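Amine Dehydrogenase (Pseudomonas putida, PDB 1JMX) probably carries electrons through its two heme c groups, as the heme-bearing alpha subunit of a quinohemoprotein amine dehydrogenase. Local coordinates at residues A340-E348 with V357-V365; A425-A434 with E453-L464. All coordinates share one frame; numbering follows the deposited sequence.

Interaction 1 of 2, residues A340-E348 with V357-V365; sequences ADAKPGQRE and VNLAVYDKV
G345 and R347 pair with V361 and L359 as the antiparallel arms of a beta hairpin, the axes of 345-348 and 357-362 lying 145° apart. Four backbone bonds join them: G345 N to V361 O (2.8 Å), V361 N to G345 O, R347 N to L359 O (2.7 Å) and L359 N to R347 O. Q346 faces A360, and E348 faces N358, as non-hydrogen-bonded pairs. P344 extends the contact beyond the strand, its CA 3.2 Å from V361 O in a CA-H...O contact. At its phi of 157°, G345 could hardly take a CB without jamming it against the preceding carbonyl.

On the face that R347 and V361 share, A342 CB meets V361 CG1 at 4.0 Å. R347 CG lies 3.7 Å from V361 CG2, where the two side chains pass obliquely; V319 touches both residues. On the other face, Q346 turns at chi2 (-88°) to lay its amide across A360, Q346 NE2 3.8 Å from A360 CB.

V361 is thus buried among A342, V319 and I294, with R347 CG alongside. Main-chain bonds set the register of the hairpin, while P344, bonded through its backbone to A402, and Q346, touching L407, join it to domain IV.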
# COMPACT_ATOMS: atom_id res chain seq x y z
N ALA A 340 -20.01 -43.26 -23.06
CA ALA A 340 -18.91 -43.64 -22.18
C ALA A 340 -17.67 -43.87 -23.05
O ALA A 340 -16.54 -43.91 -22.55
CB ALA A 340 -19.27 -44.91 -21.40
N ASP A 341 -17.91 -43.98 -24.35
CA ASP A 341 -16.88 -44.22 -25.35
C ASP A 341 -16.38 -42.93 -26.01
O ASP A 341 -15.35 -42.95 -26.71
CB ASP A 341 -17.44 -45.17 -26.43
CG ASP A 341 -16.36 -45.77 -27.31
OD1 ASP A 341 -15.79 -46.82 -26.92
OD2 ASP A 341 -16.09 -45.22 -28.41
N ALA A 342 -17.10 -41.82 -25.79
CA ALA A 342 -16.73 -40.52 -26.37
C ALA A 342 -15.28 -40.18 -26.03
O ALA A 342 -14.90 -40.19 -24.85
CB ALA A 342 -17.67 -39.43 -25.87
N LYS A 343 -14.47 -39.94 -27.06
CA LYS A 343 -13.05 -39.61 -26.86
C LYS A 343 -12.88 -38.26 -26.18
O LYS A 343 -13.54 -37.29 -26.52
CB LYS A 343 -12.31 -39.60 -28.20
CG LYS A 343 -11.96 -40.98 -28.76
CD LYS A 343 -10.93 -41.71 -27.88
CE LYS A 343 -10.49 -43.05 -28.48
NZ LYS A 343 -9.71 -42.90 -29.76
N PRO A 344 -11.96 -38.19 -25.21
CA PRO A 344 -11.71 -36.93 -24.49
C PRO A 344 -11.09 -35.86 -25.40
O PRO A 344 -10.21 -36.16 -26.21
CB PRO A 344 -10.74 -37.37 -23.39
CG PRO A 344 -9.97 -38.48 -24.05
CD PRO A 344 -11.07 -39.26 -24.73
N GLY A 345 -11.59 -34.64 -25.31
CA GLY A 345 -11.07 -33.55 -26.13
C GLY A 345 -12.09 -32.45 -26.30
O GLY A 345 -13.25 -32.60 -25.91
N GLN A 346 -11.67 -31.34 -26.90
CA GLN A 346 -12.57 -30.22 -27.11
C GLN A 346 -13.46 -30.45 -28.34
O GLN A 346 -13.05 -31.07 -29.32
CB GLN A 346 -11.78 -28.90 -27.24
CG GLN A 346 -10.94 -28.48 -26.02
CD GLN A 346 -11.70 -27.65 -24.96
OE1 GLN A 346 -12.79 -27.13 -25.22
NE2 GLN A 346 -11.09 -27.50 -23.78
N ARG A 347 -14.68 -29.94 -28.28
CA ARG A 347 -15.64 -30.08 -29.37
C ARG A 347 -16.06 -28.71 -29.88
O ARG A 347 -16.37 -27.82 -29.08
CB ARG A 347 -16.88 -30.84 -28.90
CG ARG A 347 -16.59 -32.26 -28.48
CD ARG A 347 -16.21 -33.10 -29.69
NE ARG A 347 -15.35 -34.23 -29.34
CZ ARG A 347 -15.68 -35.20 -28.49
NH1 ARG A 347 -16.86 -35.21 -27.88
NH2 ARG A 347 -14.80 -36.15 -28.22
N GLU A 348 -16.04 -28.52 -31.19
CA GLU A 348 -16.46 -27.25 -31.72
C GLU A 348 -17.97 -27.26 -31.72
O GLU A 348 -18.58 -27.99 -32.49
CB GLU A 348 -15.92 -27.01 -33.12
CG GLU A 348 -15.10 -25.72 -33.25
CD GLU A 348 -15.90 -24.43 -32.93
OE1 GLU A 348 -16.58 -24.35 -31.87
OE2 GLU A 348 -15.83 -23.48 -33.75
N VAL A 357 -17.57 -21.49 -29.78
CA VAL A 357 -17.25 -22.00 -28.45
C VAL A 357 -16.88 -23.48 -28.43
O VAL A 357 -17.28 -24.24 -29.31
CB VAL A 357 -18.42 -21.78 -27.48
CG1 VAL A 357 -18.42 -20.34 -27.00
CG2 VAL A 357 -19.74 -22.11 -28.16
N ASN A 358 -16.12 -23.89 -27.42
CA ASN A 358 -15.72 -25.28 -27.33
C ASN A 358 -16.30 -25.98 -26.11
O ASN A 358 -16.65 -25.34 -25.11
CB ASN A 358 -14.20 -25.41 -27.35
CG ASN A 358 -13.60 -24.94 -28.67
OD1 ASN A 358 -14.21 -25.07 -29.73
ND2 ASN A 358 -12.39 -24.38 -28.60
N LEU A 359 -16.46 -27.30 -26.22
CA LEU A 359 -17.01 -28.14 -25.15
C LEU A 359 -15.98 -29.22 -24.85
O LEU A 359 -15.61 -30.00 -25.73
CB LEU A 359 -18.32 -28.79 -25.60
CG LEU A 359 -19.17 -29.55 -24.59
CD1 LEU A 359 -19.53 -28.66 -23.42
CD2 LEU A 359 -20.44 -30.05 -25.26
N ALA A 360 -15.50 -29.26 -23.61
CA ALA A 360 -14.52 -30.26 -23.22
C ALA A 360 -15.20 -31.55 -22.81
O ALA A 360 -16.03 -31.55 -21.91
CB ALA A 360 -13.65 -29.74 -22.08
N VAL A 361 -14.91 -32.62 -23.53
CA VAL A 361 -15.45 -33.93 -23.20
C VAL A 361 -14.28 -34.58 -22.49
O VAL A 361 -13.17 -34.56 -23.01
CB VAL A 361 -15.79 -34.74 -24.46
CG1 VAL A 361 -16.25 -36.15 -24.07
CG2 VAL A 361 -16.87 -34.04 -25.23
N TYR A 362 -14.50 -35.11 -21.30
CA TYR A 362 -13.39 -35.72 -20.59
C TYR A 362 -13.75 -37.05 -19.96
O TYR A 362 -14.92 -37.33 -19.72
CB TYR A 362 -12.85 -34.76 -19.51
CG TYR A 362 -13.74 -34.62 -18.30
CD1 TYR A 362 -13.43 -35.29 -17.11
CD2 TYR A 362 -14.88 -33.82 -18.32
CE1 TYR A 362 -14.23 -35.17 -15.98
CE2 TYR A 362 -15.69 -33.69 -17.19
CZ TYR A 362 -15.36 -34.37 -16.03
OH TYR A 362 -16.13 -34.25 -14.91
N ASP A 363 -12.72 -37.84 -19.68
CA ASP A 363 -12.91 -39.15 -19.05
C ASP A 363 -12.53 -39.15 -17.57
O ASP A 363 -13.30 -39.63 -16.74
CB ASP A 363 -12.16 -40.26 -19.82
CG ASP A 363 -10.70 -39.92 -20.15
OD1 ASP A 363 -10.22 -38.80 -19.84
OD2 ASP A 363 -10.03 -40.81 -20.73
N LYS A 364 -11.39 -38.54 -17.26
CA LYS A 364 -10.90 -38.48 -15.89
C LYS A 364 -10.07 -37.22 -15.64
O LYS A 364 -9.37 -36.73 -16.53
CB LYS A 364 -10.03 -39.70 -15.56
CG LYS A 364 -8.85 -39.92 -16.52
CD LYS A 364 -7.59 -40.37 -15.78
CE LYS A 364 -6.94 -39.20 -15.01
NZ LYS A 364 -5.83 -39.64 -14.10
N VAL A 365 -10.14 -36.72 -14.41
CA VAL A 365 -9.39 -35.54 -14.02
C VAL A 365 -8.03 -35.98 -13.51
O VAL A 365 -7.91 -36.85 -12.64
CB VAL A 365 -10.12 -34.70 -12.95
CG1 VAL A 365 -9.34 -33.44 -12.66
CG2 VAL A 365 -11.52 -34.33 -13.42

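Interaction 2 of 2, residues A425-A434 with E453-L464; sequences AVEDEDVKFA and ERKMMTNNAGNL
R454 reaches from the loop 453-461 into the turn between the short helices 423-427 and 430-433, while at D430 and G462 the backbones close to 4.9 Å between CA atoms. NH2 of R454 gives two bonds near the guanidinium plane: one to D428 O, met from above its carbonyl plane, and a salt bridge to D430 OD1 at 2.8 Å, the carboxylate plane standing 89° to the guanidinium. On its own segment, R454 NH1 binds A461 O in plane on a lone pair, at 2.8 Å. One water accepts from R454 NE and K455 N and donates to D428 O.

D430 uses its second oxygen too: OD2 takes N463 N at 3.1 Å, so the carboxylate bridges arginine and strand. F433, with CG beside its backbone N (chi1 -60°), lies along the arginine stem; R454 CG sits over the ring centre as a CH-pi contact, 3.7 Å from the F433 centroid, and the guanidinium is inclined 23° to the ring. Without the guanidinium and stem of R454, as with an alanine here, the buried D430 carboxylate would probably lose its charge partner and F433 the cover of one face.

Past D430, L464 CD2 lies 3.7 Å from V431 CG2 and L464 CD1 3.9 Å from A434 CB. G462 passes close to A434, where a CB would clash.

E429 ends the first helix in a Schellman motif and stands at the N-cap position of the second; R454 and D430 fasten this pair of short helices to the start of strand 462-470 in the E-set-like domain IV.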
# COMPACT_ATOMS: atom_id res chain seq x y z
N ALA A 425 2.61 -20.43 10.82
CA ALA A 425 1.15 -20.38 10.84
C ALA A 425 0.57 -21.39 11.82
O ALA A 425 -0.46 -21.14 12.43
CB ALA A 425 0.60 -20.62 9.44
N VAL A 426 1.22 -22.54 11.95
CA VAL A 426 0.78 -23.59 12.88
C VAL A 426 0.93 -23.09 14.32
O VAL A 426 0.01 -23.20 15.13
CB VAL A 426 1.61 -24.90 12.70
CG1 VAL A 426 1.16 -25.96 13.70
CG2 VAL A 426 1.50 -25.43 11.29
N GLU A 427 2.10 -22.53 14.61
CA GLU A 427 2.43 -22.00 15.94
C GLU A 427 1.51 -20.86 16.39
O GLU A 427 1.10 -20.80 17.55
CB GLU A 427 3.90 -21.55 15.93
CG GLU A 427 4.61 -21.53 17.29
CD GLU A 427 4.73 -20.13 17.90
OE1 GLU A 427 5.06 -19.16 17.15
OE2 GLU A 427 4.52 -19.99 19.14
N ASP A 428 1.16 -19.96 15.47
CA ASP A 428 0.28 -18.82 15.78
C ASP A 428 -1.21 -19.13 15.70
O ASP A 428 -2.05 -18.26 15.96
CB ASP A 428 0.58 -17.64 14.86
CG ASP A 428 1.98 -17.07 15.05
OD1 ASP A 428 2.56 -17.19 16.15
OD2 ASP A 428 2.48 -16.46 14.08
N GLU A 429 -1.56 -20.35 15.32
CA GLU A 429 -2.96 -20.75 15.22
C GLU A 429 -3.74 -19.89 14.23
O GLU A 429 -4.86 -19.46 14.52
CB GLU A 429 -3.62 -20.69 16.59
CG GLU A 429 -2.92 -21.51 17.66
CD GLU A 429 -3.76 -21.65 18.91
OE1 GLU A 429 -3.99 -20.63 19.60
OE2 GLU A 429 -4.21 -22.78 19.20
N ASP A 430 -3.15 -19.65 13.06
CA ASP A 430 -3.77 -18.85 12.01
C ASP A 430 -5.10 -19.38 11.49
O ASP A 430 -6.02 -18.62 11.24
CB ASP A 430 -2.81 -18.70 10.82
CG ASP A 430 -1.69 -17.71 11.09
OD1 ASP A 430 -1.63 -17.12 12.19
OD2 ASP A 430 -0.87 -17.52 10.18
N VAL A 431 -5.18 -20.70 11.30
CA VAL A 431 -6.39 -21.34 10.79
C VAL A 431 -7.58 -21.15 11.72
O VAL A 431 -8.73 -21.23 11.30
CB VAL A 431 -6.13 -22.85 10.55
CG1 VAL A 431 -7.43 -23.63 10.43
CG2 VAL A 431 -5.33 -23.01 9.29
N LYS A 432 -7.31 -20.84 12.98
CA LYS A 432 -8.36 -20.64 13.97
C LYS A 432 -8.87 -19.20 14.06
O LYS A 432 -10.04 -18.96 14.34
CB LYS A 432 -7.86 -21.09 15.34
CG LYS A 432 -8.83 -20.88 16.48
CD LYS A 432 -8.26 -21.47 17.75
CE LYS A 432 -9.12 -21.15 18.96
NZ LYS A 432 -8.49 -21.69 20.21
N PHE A 433 -7.98 -18.25 13.80
CA PHE A 433 -8.32 -16.84 13.89
C PHE A 433 -8.51 -16.10 12.57
O PHE A 433 -9.31 -15.17 12.51
CB PHE A 433 -7.27 -16.12 14.73
CG PHE A 433 -7.14 -16.64 16.14
CD1 PHE A 433 -6.02 -17.36 16.52
CD2 PHE A 433 -8.11 -16.36 17.08
CE1 PHE A 433 -5.87 -17.81 17.84
CE2 PHE A 433 -7.97 -16.80 18.41
CZ PHE A 433 -6.85 -17.52 18.79
N ALA A 434 -7.82 -16.53 11.52
CA ALA A 434 -7.87 -15.87 10.22
C ALA A 434 -9.25 -15.70 9.60
O ALA A 434 -9.49 -14.74 8.86
CB ALA A 434 -6.92 -16.54 9.24
N GLU A 453 -7.29 -12.45 22.26
CA GLU A 453 -7.13 -13.91 22.32
C GLU A 453 -5.87 -14.42 21.62
O GLU A 453 -5.45 -15.55 21.83
CB GLU A 453 -8.34 -14.61 21.70
CG GLU A 453 -9.62 -14.50 22.52
CD GLU A 453 -9.48 -15.16 23.89
OE1 GLU A 453 -9.38 -16.41 23.94
OE2 GLU A 453 -9.45 -14.41 24.91
N ARG A 454 -5.28 -13.58 20.78
CA ARG A 454 -4.08 -13.96 20.05
C ARG A 454 -2.79 -13.55 20.74
O ARG A 454 -2.80 -12.74 21.66
CB ARG A 454 -4.12 -13.38 18.64
CG ARG A 454 -5.32 -13.80 17.82
CD ARG A 454 -5.02 -13.70 16.33
NE ARG A 454 -4.07 -14.73 15.92
CZ ARG A 454 -3.70 -14.97 14.66
NH1 ARG A 454 -4.18 -14.24 13.67
NH2 ARG A 454 -2.89 -15.97 14.40
N LYS A 455 -1.68 -14.13 20.28
CA LYS A 455 -0.34 -13.81 20.79
C LYS A 455 -0.07 -12.35 20.41
O LYS A 455 -0.28 -11.96 19.26
CB LYS A 455 0.73 -14.68 20.12
CG LYS A 455 0.65 -16.16 20.46
CD LYS A 455 1.77 -16.95 19.76
CE LYS A 455 1.52 -18.46 19.83
NZ LYS A 455 1.37 -18.96 21.23
N MET A 456 0.38 -11.56 21.38
CA MET A 456 0.67 -10.14 21.18
C MET A 456 -0.58 -9.36 20.77
O MET A 456 -0.49 -8.34 20.09
CB MET A 456 1.76 -9.97 20.11
CG MET A 456 3.07 -10.63 20.46
SD MET A 456 4.26 -10.52 19.13
CE MET A 456 4.96 -8.89 19.43
N MET A 457 -1.75 -9.88 21.18
CA MET A 457 -3.07 -9.31 20.88
C MET A 457 -3.18 -8.90 19.41
O MET A 457 -3.86 -7.95 19.06
CB MET A 457 -3.38 -8.11 21.80
CG MET A 457 -2.55 -6.85 21.52
SD MET A 457 -2.59 -5.64 22.86
CE MET A 457 -4.36 -5.66 23.28
N THR A 458 -2.54 -9.69 18.56
CA THR A 458 -2.50 -9.41 17.13
C THR A 458 -3.82 -9.55 16.36
O THR A 458 -4.83 -10.03 16.88
CB THR A 458 -1.39 -10.24 16.43
OG1 THR A 458 -1.12 -9.68 15.14
CG2 THR A 458 -1.80 -11.70 16.28
N ASN A 459 -3.81 -9.09 15.11
CA ASN A 459 -4.98 -9.16 14.24
C ASN A 459 -5.26 -10.58 13.77
O ASN A 459 -4.40 -11.46 13.83
CB ASN A 459 -4.79 -8.26 13.02
CG ASN A 459 -4.23 -6.90 13.37
OD1 ASN A 459 -3.02 -6.69 13.31
ND2 ASN A 459 -5.10 -5.98 13.77
N ASN A 460 -6.45 -10.76 13.22
CA ASN A 460 -6.89 -12.04 12.70
C ASN A 460 -6.34 -12.26 11.29
O ASN A 460 -7.08 -12.59 10.36
CB ASN A 460 -8.42 -12.10 12.75
CG ASN A 460 -8.95 -11.98 14.17
OD1 ASN A 460 -8.42 -12.61 15.09
ND2 ASN A 460 -9.97 -11.16 14.35
N ALA A 461 -5.04 -12.03 11.16
CA ALA A 461 -4.33 -12.20 9.91
C ALA A 461 -3.79 -13.64 9.86
O ALA A 461 -3.73 -14.31 10.89
CB ALA A 461 -3.18 -11.19 9.81
N GLY A 462 -3.41 -14.10 8.68
CA GLY A 462 -2.88 -15.45 8.55
C GLY A 462 -2.24 -15.78 7.21
O GLY A 462 -2.51 -15.13 6.21
N ASN A 463 -1.37 -16.78 7.23
CA ASN A 463 -0.68 -17.25 6.03
C ASN A 463 -1.29 -18.63 5.79
O ASN A 463 -0.95 -19.60 6.47
CB ASN A 463 0.82 -17.34 6.31
CG ASN A 463 1.65 -17.35 5.05
OD1 ASN A 463 1.11 -17.43 3.96
ND2 ASN A 463 2.96 -17.27 5.21
N LEU A 464 -2.23 -18.69 4.86
CA LEU A 464 -2.97 -19.91 4.57
C LEU A 464 -2.76 -20.64 3.25
O LEU A 464 -2.41 -20.06 2.22
CB LEU A 464 -4.47 -19.65 4.76
CG LEU A 464 -4.91 -19.10 6.12
CD1 LEU A 464 -6.41 -18.90 6.12
CD2 LEU A 464 -4.50 -20.06 7.24
O HOH W 1 -2.32 -16.00 17.87

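In the fold
From the N terminus, the heme-binding region and the eight-stranded barrel come first, and neither contact lies at the annotated heme sites. Interaction 1 follows, closing a tight hairpin after the eight residues 349-356; its second strand also pairs with 285-295 in the domain III sheet, and Y362 reaches forward to D472. Interaction 2 opens only later, in domain IV, where it closes the longer excursion through 435-437 and 442-445 and brings the helices beside strand 462-470. The contacts run in series, neither nested nor crossed; the centres of interactions 1 and 2 are about 44 Å apart. Segment 453-464 also meets neighbouring subunits, whereas interaction 1 touches none.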